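Local coordinates for ethylbenzene dehydrogenase alpha-subunit (Aromatoleum aromaticum, PDB 2IVF), which is the alpha subunit of a molybdenum enzyme of the molybdopterin oxidoreductase family and carries a molybdenum atom, two pterin dinucleotide groups and an iron/sulfur cluster, at residues Trp257-Pro262 with His849-Ile854. Numbering follows the deposited sequence.
With MGD (2-amino-5,6-dimercapto-7-methyl-3,7,8a,9-tetrahydro-8-oxa-1,3,9,10-tetraaza-anthracen-4-one guanosine dinucleotide), chain M.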
loop_
_atom_site.group_PDB
_atom_site.type_symbol
_atom_site.label_atom_id
_atom_site.label_comp_id
_atom_site.label_asym_id
_atom_site.label_seq_id
_atom_site.Cartn_x
_atom_site.Cartn_y
_atom_site.Cartn_z
ATOM N N TRP A 257 -7.452 0.705 7.310
ATOM C CA TRP A 257 -7.797 -0.114 6.146
ATOM C C TRP A 257 -7.521 0.505 4.772
ATOM O O TRP A 257 -7.287 -0.241 3.809
ATOM C CB TRP A 257 -9.240 -0.518 6.209
ATOM C CG TRP A 257 -9.543 -1.737 7.033
ATOM C CD1 TRP A 257 -8.783 -2.281 8.041
ATOM C CD2 TRP A 257 -10.720 -2.505 6.968
ATOM N NE1 TRP A 257 -9.408 -3.383 8.562
ATOM C CE2 TRP A 257 -10.613 -3.541 7.924
ATOM C CE3 TRP A 257 -11.828 -2.467 6.151
ATOM C CZ2 TRP A 257 -11.612 -4.515 8.085
ATOM C CZ3 TRP A 257 -12.797 -3.407 6.315
ATOM C CH2 TRP A 257 -12.684 -4.423 7.248
ATOM N N SER A 258 -7.652 1.836 4.637
ATOM C CA SER A 258 -7.300 2.480 3.369
ATOM C C SER A 258 -5.910 2.029 2.947
ATOM O O SER A 258 -5.683 1.664 1.823
ATOM C CB SER A 258 -7.288 3.978 3.503
ATOM O OG SER A 258 -6.826 4.587 2.309
ATOM N N TYR A 259 -4.971 2.086 3.873
ATOM C CA TYR A 259 -3.631 1.590 3.625
ATOM C C TYR A 259 -3.546 0.075 3.670
ATOM O O TYR A 259 -2.914 -0.561 2.813
ATOM C CB TYR A 259 -2.654 2.101 4.685
ATOM C CG TYR A 259 -2.170 3.515 4.475
ATOM C CD1 TYR A 259 -2.950 4.476 3.820
ATOM C CD2 TYR A 259 -0.951 3.900 4.964
ATOM C CE1 TYR A 259 -2.464 5.766 3.636
ATOM C CE2 TYR A 259 -0.442 5.177 4.781
ATOM C CZ TYR A 259 -1.199 6.110 4.127
ATOM O OH TYR A 259 -0.679 7.375 3.985
ATOM N N THR A 260 -4.176 -0.502 4.678
ATOM C CA THR A 260 -3.814 -1.858 5.108
ATOM C C THR A 260 -4.749 -3.003 4.671
ATOM O O THR A 260 -4.388 -4.179 4.815
ATOM C CB THR A 260 -3.622 -1.885 6.643
ATOM O OG1 THR A 260 -4.892 -1.734 7.280
ATOM C CG2 THR A 260 -2.651 -0.793 7.056
ATOM N N TYR A 261 -5.883 -2.683 4.057
ATOM C CA TYR A 261 -6.818 -3.714 3.561
ATOM C C TYR A 261 -7.522 -3.250 2.335
ATOM O O TYR A 261 -8.742 -3.311 2.245
ATOM C CB TYR A 261 -7.823 -4.061 4.676
ATOM C CG TYR A 261 -8.538 -5.400 4.580
ATOM C CD1 TYR A 261 -8.163 -6.389 3.698
ATOM C CD2 TYR A 261 -9.566 -5.680 5.457
ATOM C CE1 TYR A 261 -8.810 -7.616 3.677
ATOM C CE2 TYR A 261 -10.200 -6.878 5.447
ATOM C CZ TYR A 261 -9.803 -7.865 4.584
ATOM O OH TYR A 261 -10.455 -9.062 4.625
ATOM N N PRO A 262 -6.748 -2.801 1.324
ATOM C CA PRO A 262 -7.383 -2.273 0.115
ATOM C C PRO A 262 -8.167 -3.294 -0.665
ATOM O O PRO A 262 -9.101 -2.923 -1.332
ATOM C CB PRO A 262 -6.218 -1.733 -0.707
ATOM C CG PRO A 262 -4.988 -2.474 -0.205
ATOM C CD PRO A 262 -5.277 -2.757 1.251
ATOM N N HIS A 849 1.204 0.679 8.861
ATOM C CA HIS A 849 1.814 -0.057 7.822
ATOM C C HIS A 849 1.615 0.758 6.555
ATOM O O HIS A 849 0.612 1.422 6.392
ATOM C CB HIS A 849 1.188 -1.442 7.782
ATOM C CG HIS A 849 1.760 -2.345 8.839
ATOM N ND1 HIS A 849 2.076 -3.664 8.612
ATOM C CD2 HIS A 849 2.235 -2.052 10.067
ATOM C CE1 HIS A 849 2.663 -4.168 9.688
ATOM N NE2 HIS A 849 2.747 -3.214 10.601
ATOM N N PRO A 850 2.608 0.756 5.702
ATOM C CA PRO A 850 2.650 1.616 4.559
ATOM C C PRO A 850 1.569 1.331 3.548
ATOM O O PRO A 850 1.305 0.186 3.209
ATOM C CB PRO A 850 4.023 1.389 3.970
ATOM C CG PRO A 850 4.494 0.122 4.551
ATOM C CD PRO A 850 3.823 -0.061 5.846
ATOM N N ARG A 851 0.957 2.389 3.069
ATOM C CA ARG A 851 0.147 2.269 1.870
ATOM C C ARG A 851 1.009 1.764 0.723
ATOM O O ARG A 851 0.564 0.918 -0.077
ATOM C CB ARG A 851 -0.380 3.611 1.449
ATOM C CG ARG A 851 -0.987 3.554 0.081
ATOM C CD ARG A 851 -1.587 4.881 -0.315
ATOM N NE ARG A 851 -2.870 5.093 0.270
ATOM C CZ ARG A 851 -3.386 6.268 0.568
ATOM N NH1 ARG A 851 -2.665 7.385 0.527
ATOM N NH2 ARG A 851 -4.598 6.293 1.073
ATOM N N VAL A 852 2.259 2.222 0.681
ATOM C CA VAL A 852 3.020 2.220 -0.585
ATOM C C VAL A 852 3.813 0.925 -0.827
ATOM O O VAL A 852 4.493 0.762 -1.844
ATOM C CB VAL A 852 3.942 3.452 -0.653
ATOM C CG1 VAL A 852 3.102 4.736 -0.568
ATOM C CG2 VAL A 852 4.982 3.435 0.512
ATOM N N SER A 853 3.714 0.005 0.113
ATOM C CA SER A 853 4.487 -1.235 0.097
ATOM C C SER A 853 3.820 -2.205 1.016
ATOM O O SER A 853 3.117 -1.783 1.938
ATOM C CB SER A 853 5.932 -1.005 0.543
ATOM O OG SER A 853 6.694 -2.218 0.567
ATOM N N ILE A 854 4.049 -3.501 0.772
ATOM C CA ILE A 854 3.743 -4.541 1.760
ATOM C C ILE A 854 5.077 -4.734 2.527
ATOM O O ILE A 854 6.085 -5.271 2.009
ATOM C CB ILE A 854 3.209 -5.851 1.153
ATOM C CG1 ILE A 854 1.967 -5.573 0.291
ATOM C CG2 ILE A 854 2.873 -6.841 2.219
ATOM C CD1 ILE A 854 0.742 -4.954 1.068
HETATM P PB MGD M . -1.814 0.094 11.541
HETATM O O1B MGD M . -1.362 0.313 10.140
HETATM O O2B MGD M . -0.740 0.112 12.568
HETATM O O3B MGD M . -2.654 -1.216 11.797
HETATM O O3A MGD M . -2.545 -2.685 9.718
HETATM P PA MGD M . -3.570 -2.118 10.801
HETATM O O1A MGD M . -4.554 -1.337 10.045
HETATM O O2A MGD M . -4.049 -3.196 11.646
HETATM O "O5'" MGD M . -2.896 1.214 11.942
HETATM C "C5'" MGD M . -2.574 2.599 11.749
HETATM C "C4'" MGD M . -3.586 3.478 12.478
HETATM O "O4'" MGD M . -3.430 3.336 13.882
HETATM C "C3'" MGD M . -3.090 4.878 12.201
HETATM O "O3'" MGD M . -3.781 5.343 11.047
HETATM C "C2'" MGD M . -3.497 5.638 13.470
HETATM O "O2'" MGD M . -4.516 6.605 13.153
HETATM C "C1'" MGD M . -4.031 4.534 14.398
HETATM N N9 MGD M . -3.542 4.781 15.776
HETATM C C8 MGD M . -2.279 4.944 16.197
HETATM N N7 MGD M . -2.239 5.098 17.526
HETATM C C5 MGD M . -3.525 5.012 17.951
HETATM C C6 MGD M . -4.181 5.111 19.170
HETATM O O6 MGD M . -3.633 5.340 20.255
HETATM N N1 MGD M . -5.570 4.948 19.170
HETATM C C2 MGD M . -6.349 4.722 18.025
HETATM N N2 MGD M . -7.716 4.592 18.128
HETATM N N3 MGD M . -5.692 4.607 16.863
HETATM C C4 MGD M . -4.334 4.772 16.818
HETATM C C10 MGD M . -1.460 -3.455 10.086
HETATM C C11 MGD M . -1.411 -4.668 9.190
HETATM O O11 MGD M . -1.333 -4.230 7.897
HETATM C C12 MGD M . -0.296 -5.670 9.525
HETATM S S12 MGD M . 0.228 -5.959 11.179
HETATM C C13 MGD M . 0.310 -6.369 8.511
HETATM S S13 MGD M . 1.546 -7.517 8.894
HETATM C C14 MGD M . -0.071 -6.130 7.090
HETATM N N15 MGD M . 0.967 -5.224 6.520
HETATM C C16 MGD M . 0.667 -4.336 5.469
HETATM C C17 MGD M . 1.621 -3.594 4.821
HETATM O O17 MGD M . 2.830 -3.651 5.152
HETATM N N18 MGD M . 1.200 -2.734 3.787
HETATM C C19 MGD M . -0.099 -2.629 3.395
HETATM N N19 MGD M . -0.392 -1.772 2.397
HETATM N N20 MGD M . -1.006 -3.343 4.077
HETATM C C21 MGD M . -0.652 -4.193 5.054
HETATM N N22 MGD M . -1.618 -4.930 5.733
HETATM C C23 MGD M . -1.440 -5.395 7.078
HETATM O O HOH W 1 -4.999 3.240 -0.192
HETATM O O HOH W 2 -2.760 0.456 0.125
#
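Tyr259, in the short helix 257-260, and Arg851, in the loop after strand 843-846, bring the two backbones together, their CA atoms 4.2 Å apart. The helix belongs to the molybdopterin oxidoreductase region and the loop to the dinucleotide-binding domain of double-psi beta-barrel type, so the contact joins two parts of the fold around MGD. The Tyr259 ring lies across the start of the Arg851 side chain: CB of Arg851 stands 3.4 Å from the ring centroid and almost straight above it, a CH-pi contact. At the ring edge, in plane, is His849 O. Arg851 then bends at chi3 (-80°), which sets its NE beyond the CD1-CE1 side of the ring, 3.5 Å from Tyr259 CE1. CE1 of Tyr259 sits over the centre of the guanidinium at 3.2 Å from Arg851 CZ, with the two planes 51° apart.

Close to the guanidinium plane, Arg851 NH2 donates to Ser258 OG over 3.1 Å, and a water accepting from Arg851 NE donates to Ser258 O. The beta-subunit chain fixes the outer ends: its Glu132 and Asp133 form salt bridges with Arg851 NH1, and Asp133 also bonds Tyr259 OH.

Both segments grip MGD. Amine N19 donates to Tyr259 O and, weakly, to Pro850 O, while N18 donates to Ser853 O (2.8 Å). On the diphosphate, Thr260 OG1 donates to O1A and His849 N to O1B, the latter fairly straight at 165°. The His849 ring places ND1 2.8 Å from MGD N15, which lies in the ring plane, while its NE2 is hydrogen-bonded to the second pterin dinucleotide.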